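Local coordinates for activator of Hsp90 ATPase homologue 1/2-like C-terminal domain-containing protein (Enterococcus faecalis, PDB 2NN5) that is of unknown function but belongs to the AHA1 family and binds magnesium ions in the crystal, at residues F126-S129 with N133-T136. Numbering follows the deposited sequence. Where two conformers were deposited one is given.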
ATOM      1  N   PHE A 126      -5.397  -3.265   3.284  1.00 11.33           N
ATOM      2  CA  PHE A 126      -4.779  -1.930   3.226  1.00 10.90           C
ATOM      3  C   PHE A 126      -5.896  -0.896   3.245  1.00 11.36           C
ATOM      4  O   PHE A 126      -6.881  -1.033   2.497  1.00 12.62           O
ATOM      5  CB  PHE A 126      -3.944  -1.779   1.940  1.00 11.02           C
ATOM      6  CG  PHE A 126      -3.365  -0.392   1.730  1.00 10.48           C
ATOM      7  CD1 PHE A 126      -2.132  -0.052   2.295  1.00 10.62           C
ATOM      8  CD2 PHE A 126      -4.049   0.550   0.944  1.00 10.63           C
ATOM      9  CE1 PHE A 126      -1.587   1.196   2.060  1.00 11.04           C
ATOM     10  CE2 PHE A 126      -3.505   1.806   0.730  1.00 10.72           C
ATOM     11  CZ  PHE A 126      -2.264   2.135   1.305  1.00 11.25           C
ATOM     12  N   SER A 127      -5.763   0.135   4.079  1.00  9.92           N
ATOM     13  CA  SER A 127      -6.740   1.220   4.000  1.00 11.33           C
ATOM     14  C   SER A 127      -6.048   2.570   4.159  1.00 10.50           C
ATOM     15  O   SER A 127      -4.883   2.631   4.643  1.00 10.63           O
ATOM     16  CB  SER A 127      -7.825   1.023   5.029  1.00 13.57           C
ATOM     17  OG  SER A 127      -7.300   0.914   6.337  1.00 14.71           O
ATOM     18  N   GLU A 128      -6.674   3.618   3.602  1.00 10.27           N
ATOM     19  CA  GLU A 128      -5.977   4.900   3.530  1.00 10.10           C
ATOM     20  C   GLU A 128      -6.973   6.042   3.635  1.00  9.86           C
ATOM     21  O   GLU A 128      -8.091   5.954   3.097  1.00 10.60           O
ATOM     22  CB  GLU A 128      -5.231   4.987   2.189  1.00  9.63           C
ATOM     23  CG  GLU A 128      -4.438   6.289   1.973  1.00 11.23           C
ATOM     24  CD  GLU A 128      -3.724   6.382   0.634  1.00 11.82           C
ATOM     25  OE1 GLU A 128      -4.015   5.592  -0.296  1.00 13.30           O
ATOM     26  OE2 GLU A 128      -2.896   7.326   0.512  1.00 13.41           O
ATOM     27  N   SER A 129      -6.549   7.116   4.314  1.00 10.89           N
ATOM     28  CA  SER A 129      -7.331   8.378   4.414  0.70 11.75           C
ATOM     29  C   SER A 129      -6.597   9.406   3.580  1.00 12.00           C
ATOM     30  O   SER A 129      -5.390   9.633   3.816  1.00 13.23           O
ATOM     31  CB  SER A 129      -7.429   8.860   5.867  0.70 13.09           C
ATOM     32  OG  SER A 129      -8.100  10.122   5.956  0.70 13.52           O
ATOM     33  N   ASN A 133      -6.552  18.231   1.154  1.00 20.11           N
ATOM     34  CA  ASN A 133      -5.260  18.920   0.999  1.00 20.33           C
ATOM     35  C   ASN A 133      -4.065  18.024   0.624  1.00 19.86           C
ATOM     36  O   ASN A 133      -2.921  18.488   0.586  1.00 20.12           O
ATOM     37  CB  ASN A 133      -4.937  19.780   2.239  1.00 20.22           C
ATOM     38  CG  ASN A 133      -4.628  18.966   3.472  1.00 22.95           C
ATOM     39  OD1 ASN A 133      -4.109  19.511   4.472  1.00 25.96           O
ATOM     40  ND2 ASN A 133      -4.904  17.671   3.427  1.00 19.75           N
ATOM     41  N   PHE A 134      -4.339  16.751   0.289  1.00 19.02           N
ATOM     42  CA  PHE A 134      -3.280  15.885  -0.196  1.00 18.63           C
ATOM     43  C   PHE A 134      -2.489  16.597  -1.261  1.00 20.00           C
ATOM     44  O   PHE A 134      -3.068  17.206  -2.178  1.00 21.43           O
ATOM     45  CB  PHE A 134      -3.886  14.657  -0.863  1.00 17.92           C
ATOM     46  CG  PHE A 134      -3.333  13.387  -0.368  1.00 16.62           C
ATOM     47  CD1 PHE A 134      -3.544  13.020   0.956  1.00 18.00           C
ATOM     48  CD2 PHE A 134      -2.668  12.543  -1.215  1.00 18.75           C
ATOM     49  CE1 PHE A 134      -3.084  11.818   1.446  1.00 20.59           C
ATOM     50  CE2 PHE A 134      -2.183  11.340  -0.734  1.00 19.82           C
ATOM     51  CZ  PHE A 134      -2.425  10.974   0.607  1.00 18.64           C
ATOM     52  N   THR A 135      -1.173  16.496  -1.175  1.00 21.30           N
ATOM     53  CA  THR A 135      -0.307  17.161  -2.137  1.00 25.08           C
ATOM     54  C   THR A 135      -0.266  16.475  -3.511  1.00 25.69           C
ATOM     55  O   THR A 135      -0.188  17.149  -4.536  1.00 29.92           O
ATOM     56  CB  THR A 135       1.109  17.413  -1.541  1.00 26.50           C
ATOM     57  OG1 THR A 135       1.761  16.177  -1.323  1.00 30.05           O
ATOM     58  CG2 THR A 135       0.984  18.104  -0.224  1.00 27.96           C
ATOM     59  N   THR A 136      -0.347  15.155  -3.548  1.00 24.74           N
ATOM     60  CA  THR A 136      -0.387  14.380  -4.801  1.00 22.84           C
ATOM     61  C   THR A 136      -1.879  14.245  -5.186  1.00 20.55           C
ATOM     62  O   THR A 136      -2.711  14.025  -4.294  1.00 20.67           O
ATOM     63  CB  THR A 136       0.165  12.969  -4.519  1.00 23.10           C
ATOM     64  OG1 THR A 136       1.534  13.060  -4.082  1.00 28.18           O
ATOM     65  CG2 THR A 136       0.061  12.053  -5.757  1.00 25.04           C
TER
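Phe-134 lays its ring against the end of strand 121-130, where it meets the carboxylate of Glu-128 and the backbone carbonyl of Ser-129. The setting is the AHA1-like, SRPBCC-type fold, in which an antiparallel sheet packs against a long helix. Segment 133-136 belongs to the loop that leads from strand 121-130 into that helix, 138-157. The loop backbone stays well away from the strand, with the nearest CA atoms, those of Ser-129 and Phe-134, 9.7 Å apart, and the Phe-134 ring spans the gap.

The touch is slight, with 84 Å² buried in all, and no hydrogen bond joins the two segments. Glu-128 reaches out from the strand with CG anti to the backbone N (chi1 -180°). The chain stays extended beyond CG and carries the carboxylate out to the ring. OE2 lies 3.7 Å from Phe-134 CZ, and the carboxylate and ring planes are 64° apart. The other oxygen, OE1, sits in plane at the edge of the Phe-126 ring. The carboxylate of Glu-128 is therefore placed between two phenylalanines. Thr-136 O lies in the plane of the Phe-134 ring, at its edge.

Helix 138-157 closes in on the same spot. Phe-134 touches Asp-141, and Glu-128 rests on Ile-142 and Trp-145. OE2 of Glu-128 is also close to OD2 of Asp-141. Two acids this close would probably raise the pKa of one of them, and a proton between them is possible. On the carbonyl side of the contact, Ser-129 O stands 4.0 Å from Phe-134 CE1.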